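Local coordinates for hypothetical protein Atu2648 (Agrobacterium tumefaciens str. C58, PDB 1ZCE) that is of unknown function but carries an EVE domain, a fold related to the ASCH and PUA domains, and so may bind a nucleic acid, at residues A[29-41]-A[116-128]. Sequence-based numbering, arbitrary orientation.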
loop_
_atom_site.group_PDB
_atom_site.type_symbol
_atom_site.label_atom_id
_atom_site.label_comp_id
_atom_site.label_asym_id
_atom_site.label_seq_id
_atom_site.Cartn_x
_atom_site.Cartn_y
_atom_site.Cartn_z
ATOM N N TRP A 29 -5.467 9.379 1.091
ATOM C CA TRP A 29 -5.579 8.435 -0.017
ATOM C C TRP A 29 -6.920 8.546 -0.739
ATOM O O TRP A 29 -7.754 7.641 -0.699
ATOM C CB TRP A 29 -5.353 7.006 0.480
ATOM C CG TRP A 29 -4.691 6.159 -0.551
ATOM C CD1 TRP A 29 -5.190 5.033 -1.135
ATOM C CD2 TRP A 29 -3.424 6.405 -1.168
ATOM N NE1 TRP A 29 -4.314 4.561 -2.081
ATOM C CE2 TRP A 29 -3.220 5.386 -2.123
ATOM C CE3 TRP A 29 -2.441 7.391 -1.009
ATOM C CZ2 TRP A 29 -2.071 5.323 -2.920
ATOM C CZ3 TRP A 29 -1.297 7.331 -1.801
ATOM C CH2 TRP A 29 -1.123 6.303 -2.744
ATOM N N THR A 30 -7.090 9.669 -1.427
ATOM C CA THR A 30 -8.317 9.986 -2.151
ATOM C C THR A 30 -8.482 9.266 -3.481
ATOM O O THR A 30 -7.548 8.658 -3.996
ATOM C CB THR A 30 -8.384 11.490 -2.448
ATOM O OG1 THR A 30 -7.274 11.852 -3.277
ATOM C CG2 THR A 30 -8.316 12.289 -1.163
ATOM N N GLY A 31 -9.692 9.337 -4.026
ATOM C CA GLY A 31 -9.964 8.739 -5.322
ATOM C C GLY A 31 -10.369 7.282 -5.381
ATOM O O GLY A 31 -10.666 6.781 -6.464
ATOM N N VAL A 32 -10.377 6.588 -4.250
ATOM C CA VAL A 32 -10.774 5.187 -4.258
ATOM C C VAL A 32 -12.288 5.110 -4.409
ATOM O O VAL A 32 -13.029 5.668 -3.602
ATOM C CB VAL A 32 -10.331 4.474 -2.965
ATOM C CG1 VAL A 32 -10.902 3.060 -2.920
ATOM C CG2 VAL A 32 -8.812 4.431 -2.898
ATOM N N ARG A 33 -12.734 4.435 -5.464
ATOM C CA ARG A 33 -14.159 4.279 -5.746
ATOM C C ARG A 33 -14.475 2.798 -5.951
ATOM O O ARG A 33 -15.174 2.405 -6.889
ATOM C CB ARG A 33 -14.538 5.088 -6.991
ATOM C CG ARG A 33 -14.252 6.585 -6.869
ATOM C CD ARG A 33 -15.132 7.252 -5.815
ATOM N NE ARG A 33 -14.905 8.695 -5.717
ATOM C CZ ARG A 33 -14.080 9.277 -4.848
ATOM N NH1 ARG A 33 -13.393 8.542 -3.983
ATOM N NH2 ARG A 33 -13.939 10.597 -4.845
ATOM N N ASN A 34 -13.937 1.986 -5.049
ATOM C CA ASN A 34 -14.112 0.540 -5.055
ATOM C C ASN A 34 -14.480 0.182 -3.618
ATOM O O ASN A 34 -13.756 0.532 -2.684
ATOM C CB ASN A 34 -12.797 -0.129 -5.474
ATOM C CG ASN A 34 -12.869 -1.643 -5.450
ATOM O OD1 ASN A 34 -12.864 -2.262 -4.385
ATOM N ND2 ASN A 34 -12.938 -2.251 -6.627
ATOM N N TYR A 35 -15.603 -0.505 -3.437
ATOM C CA TYR A 35 -16.055 -0.854 -2.096
ATOM C C TYR A 35 -15.077 -1.707 -1.304
ATOM O O TYR A 35 -14.823 -1.438 -0.132
ATOM C CB TYR A 35 -17.417 -1.547 -2.162
ATOM C CG TYR A 35 -18.504 -0.666 -2.732
ATOM C CD1 TYR A 35 -19.135 -0.988 -3.932
ATOM C CD2 TYR A 35 -18.888 0.503 -2.082
ATOM C CE1 TYR A 35 -20.121 -0.167 -4.471
ATOM C CE2 TYR A 35 -19.870 1.332 -2.613
ATOM C CZ TYR A 35 -20.483 0.991 -3.808
ATOM O OH TYR A 35 -21.454 1.812 -4.339
ATOM N N GLN A 36 -14.520 -2.732 -1.935
ATOM C CA GLN A 36 -13.580 -3.601 -1.241
ATOM C C GLN A 36 -12.320 -2.856 -0.812
ATOM O O GLN A 36 -11.819 -3.061 0.294
ATOM C CB GLN A 36 -13.209 -4.793 -2.123
ATOM C CG GLN A 36 -12.134 -5.677 -1.520
ATOM C CD GLN A 36 -12.472 -6.134 -0.116
ATOM O OE1 GLN A 36 -11.582 -6.436 0.677
ATOM N NE2 GLN A 36 -13.761 -6.200 0.196
ATOM N N ALA A 37 -11.802 -2.003 -1.691
ATOM C CA ALA A 37 -10.605 -1.225 -1.375
ATOM C C ALA A 37 -10.916 -0.275 -0.216
ATOM O O ALA A 37 -10.110 -0.112 0.706
ATOM C CB ALA A 37 -10.150 -0.441 -2.597
ATOM N N ARG A 38 -12.088 0.351 -0.276
ATOM C CA ARG A 38 -12.533 1.259 0.771
ATOM C C ARG A 38 -12.636 0.496 2.089
ATOM O O ARG A 38 -12.191 0.971 3.132
ATOM C CB ARG A 38 -13.906 1.833 0.421
ATOM C CG ARG A 38 -14.503 2.720 1.503
ATOM C CD ARG A 38 -16.013 2.840 1.345
ATOM N NE ARG A 38 -16.681 1.567 1.601
ATOM C CZ ARG A 38 -17.991 1.374 1.499
ATOM N NH1 ARG A 38 -18.786 2.373 1.140
ATOM N NH2 ARG A 38 -18.503 0.182 1.764
ATOM N N ASN A 39 -13.234 -0.689 2.036
ATOM C CA ASN A 39 -13.402 -1.498 3.230
ATOM C C ASN A 39 -12.062 -1.951 3.785
ATOM O O ASN A 39 -11.915 -2.106 4.995
ATOM C CB ASN A 39 -14.313 -2.694 2.944
ATOM C CG ASN A 39 -15.748 -2.274 2.635
ATOM O OD1 ASN A 39 -16.144 -1.132 2.886
ATOM N ND2 ASN A 39 -16.533 -3.203 2.098
ATOM N N ASN A 40 -11.084 -2.166 2.911
ATOM C CA ASN A 40 -9.761 -2.556 3.378
ATOM C C ASN A 40 -9.186 -1.383 4.173
ATOM O O ASN A 40 -8.570 -1.573 5.222
ATOM C CB ASN A 40 -8.857 -2.923 2.194
ATOM C CG ASN A 40 -9.158 -4.314 1.634
ATOM O OD1 ASN A 40 -8.789 -4.646 0.505
ATOM N ND2 ASN A 40 -9.826 -5.135 2.432
HETATM N N MSE A 41 -9.397 -0.166 3.688
HETATM C CA MSE A 41 -8.900 0.990 4.420
HETATM C C MSE A 41 -9.612 1.121 5.766
HETATM O O MSE A 41 -8.992 1.489 6.762
HETATM C CB MSE A 41 -9.046 2.270 3.590
HETATM C CG MSE A 41 -8.059 2.320 2.428
HETATM SE SE MSE A 41 -7.966 4.021 1.480
HETATM C CE MSE A 41 -9.745 3.966 0.692
ATOM N N THR A 116 -3.445 -11.945 -7.788
ATOM C CA THR A 116 -4.740 -12.589 -7.988
ATOM C C THR A 116 -5.858 -11.604 -8.319
ATOM O O THR A 116 -6.764 -11.920 -9.091
ATOM C CB THR A 116 -5.159 -13.406 -6.746
ATOM O OG1 THR A 116 -5.330 -12.529 -5.625
ATOM C CG2 THR A 116 -4.099 -14.446 -6.416
ATOM N N SER A 117 -5.799 -10.416 -7.729
ATOM C CA SER A 117 -6.812 -9.391 -7.968
ATOM C C SER A 117 -6.379 -8.466 -9.100
ATOM O O SER A 117 -5.249 -7.986 -9.121
ATOM C CB SER A 117 -7.040 -8.577 -6.693
ATOM O OG SER A 117 -7.479 -9.411 -5.635
HETATM N N MSE A 118 -7.282 -8.212 -10.040
HETATM C CA MSE A 118 -6.968 -7.348 -11.171
HETATM C C MSE A 118 -7.533 -5.935 -11.053
HETATM O O MSE A 118 -7.150 -5.048 -11.817
HETATM C CB MSE A 118 -7.486 -7.977 -12.470
HETATM C CG MSE A 118 -6.821 -9.291 -12.856
HETATM SE SE MSE A 118 -4.916 -9.109 -13.148
HETATM C CE MSE A 118 -4.292 -9.955 -11.533
ATOM N N ARG A 119 -8.431 -5.717 -10.097
ATOM C CA ARG A 119 -9.056 -4.406 -9.938
ATOM C C ARG A 119 -9.032 -3.803 -8.537
ATOM O O ARG A 119 -9.686 -2.791 -8.285
ATOM C CB ARG A 119 -10.507 -4.478 -10.410
ATOM C CG ARG A 119 -10.669 -4.739 -11.894
ATOM C CD ARG A 119 -12.128 -4.954 -12.265
ATOM N NE ARG A 119 -13.018 -4.060 -11.527
ATOM C CZ ARG A 119 -13.718 -4.423 -10.456
ATOM N NH1 ARG A 119 -14.501 -3.546 -9.841
ATOM N NH2 ARG A 119 -13.646 -5.669 -10.009
ATOM N N LEU A 120 -8.284 -4.410 -7.627
ATOM C CA LEU A 120 -8.215 -3.909 -6.261
ATOM C C LEU A 120 -7.006 -2.990 -6.084
ATOM O O LEU A 120 -5.865 -3.438 -6.194
ATOM C CB LEU A 120 -8.130 -5.087 -5.300
ATOM C CG LEU A 120 -8.354 -4.718 -3.839
ATOM C CD1 LEU A 120 -9.767 -4.174 -3.656
ATOM C CD2 LEU A 120 -8.143 -5.947 -2.972
ATOM N N SER A 121 -7.256 -1.713 -5.792
ATOM C CA SER A 121 -6.177 -0.732 -5.637
ATOM C C SER A 121 -5.571 -0.678 -4.238
ATOM O O SER A 121 -4.468 -0.159 -4.059
ATOM C CB SER A 121 -6.668 0.666 -6.031
ATOM O OG SER A 121 -7.577 1.179 -5.074
ATOM N N VAL A 122 -6.301 -1.187 -3.250
ATOM C CA VAL A 122 -5.832 -1.233 -1.864
ATOM C C VAL A 122 -6.102 -2.674 -1.458
ATOM O O VAL A 122 -7.255 -3.123 -1.434
ATOM C CB VAL A 122 -6.608 -0.254 -0.976
ATOM C CG1 VAL A 122 -6.050 -0.295 0.440
ATOM C CG2 VAL A 122 -6.507 1.148 -1.544
ATOM N N GLN A 123 -5.030 -3.390 -1.134
ATOM C CA GLN A 123 -5.128 -4.815 -0.856
ATOM C C GLN A 123 -4.516 -5.328 0.433
ATOM O O GLN A 123 -3.665 -4.682 1.041
ATOM C CB GLN A 123 -4.445 -5.585 -1.997
ATOM C CG GLN A 123 -4.744 -5.080 -3.399
ATOM C CD GLN A 123 -3.837 -5.687 -4.460
ATOM O OE1 GLN A 123 -4.131 -5.607 -5.651
ATOM N NE2 GLN A 123 -2.725 -6.284 -4.033
ATOM N N PRO A 124 -4.961 -6.512 0.872
ATOM C CA PRO A 124 -4.391 -7.080 2.090
ATOM C C PRO A 124 -3.105 -7.791 1.649
ATOM O O PRO A 124 -2.934 -8.135 0.473
ATOM C CB PRO A 124 -5.461 -8.065 2.552
ATOM C CG PRO A 124 -6.051 -8.532 1.270
ATOM C CD PRO A 124 -6.152 -7.266 0.440
ATOM N N VAL A 125 -2.205 -7.985 2.601
ATOM C CA VAL A 125 -0.944 -8.676 2.370
ATOM C C VAL A 125 -0.759 -9.520 3.621
ATOM O O VAL A 125 -0.816 -8.988 4.726
ATOM C CB VAL A 125 0.246 -7.681 2.247
ATOM C CG1 VAL A 125 1.559 -8.448 2.133
ATOM C CG2 VAL A 125 0.068 -6.775 1.032
ATOM N N THR A 126 -0.571 -10.828 3.476
ATOM C CA THR A 126 -0.378 -11.654 4.661
ATOM C C THR A 126 0.980 -11.313 5.264
ATOM O O THR A 126 1.848 -10.758 4.585
ATOM C CB THR A 126 -0.395 -13.159 4.336
ATOM O OG1 THR A 126 0.782 -13.503 3.598
ATOM C CG2 THR A 126 -1.635 -13.518 3.533
ATOM N N GLU A 127 1.167 -11.635 6.539
ATOM C CA GLU A 127 2.436 -11.350 7.195
ATOM C C GLU A 127 3.582 -12.040 6.458
ATOM O O GLU A 127 4.639 -11.450 6.252
ATOM C CB GLU A 127 2.398 -11.810 8.656
ATOM C CG GLU A 127 3.615 -11.393 9.470
ATOM C CD GLU A 127 3.507 -11.782 10.936
ATOM O OE1 GLU A 127 4.433 -11.455 11.709
ATOM O OE2 GLU A 127 2.498 -12.415 11.314
ATOM N N GLU A 128 3.369 -13.291 6.060
ATOM C CA GLU A 128 4.396 -14.036 5.344
ATOM C C GLU A 128 4.698 -13.412 3.986
ATOM O O GLU A 128 5.853 -13.373 3.562
ATOM C CB GLU A 128 3.975 -15.501 5.180
ATOM C CG GLU A 128 4.285 -16.346 6.409
ATOM C CD GLU A 128 5.777 -16.617 6.542
ATOM O OE1 GLU A 128 6.264 -17.613 5.962
ATOM O OE2 GLU A 128 6.469 -15.822 7.206
HETATM O O HOH W 1 -4.572 2.731 -4.252
HETATM O O HOH W 2 -13.708 -0.920 -9.254
#
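Val122 has CG1 anti to its backbone N (chi1 -178°), and this splits its two methyls between different partners across the contact. CG1 meets Met41 CG, a selenomethionine carbon, at 3.9 Å. CG2 lies near the plane of the Trp29 indole, at the ring edge, 4.1 Å from NE1. Val122 CB, which carries both methyls, rests on Ala37 CB. Leu120 CG is also anti to its N (chi1 -167°), and chi2 then helps bring CD1 to the first turn of helix 35-42. There CD1 touches Gln36 CG at 3.5 Å and Ala37 CB. Asn34 is the N-cap of this helix. Its OD1 accepts from Ala37 N at 2.9 Å, with the donor tilted 19° from the carbonyl plane, and it also lies against Leu120 CD1. No direct hydrogen bond joins the segments. Asn40 OD1 sits 2.9 Å from Val122 O, but both are acceptors, so this approach is probably unfavourable. Water provides the polar links. One water accepts from Trp29 NE1 and donates to Ser121 O. A second accepts from Asn34 ND2 and, weakly, from Arg119 NH1. Within the EVE domain, the contact packs helix 35-42 against strand 122-125, an outermost strand of the chain's mixed sheet. The axes of 35-41 and 122-125 come within 7.3 Å at their closest. Strand 4-9 pairs with strand 122-125, its Tyr7 meets Trp29 edge-to-face, and Met41 reaches on to strand 84-99.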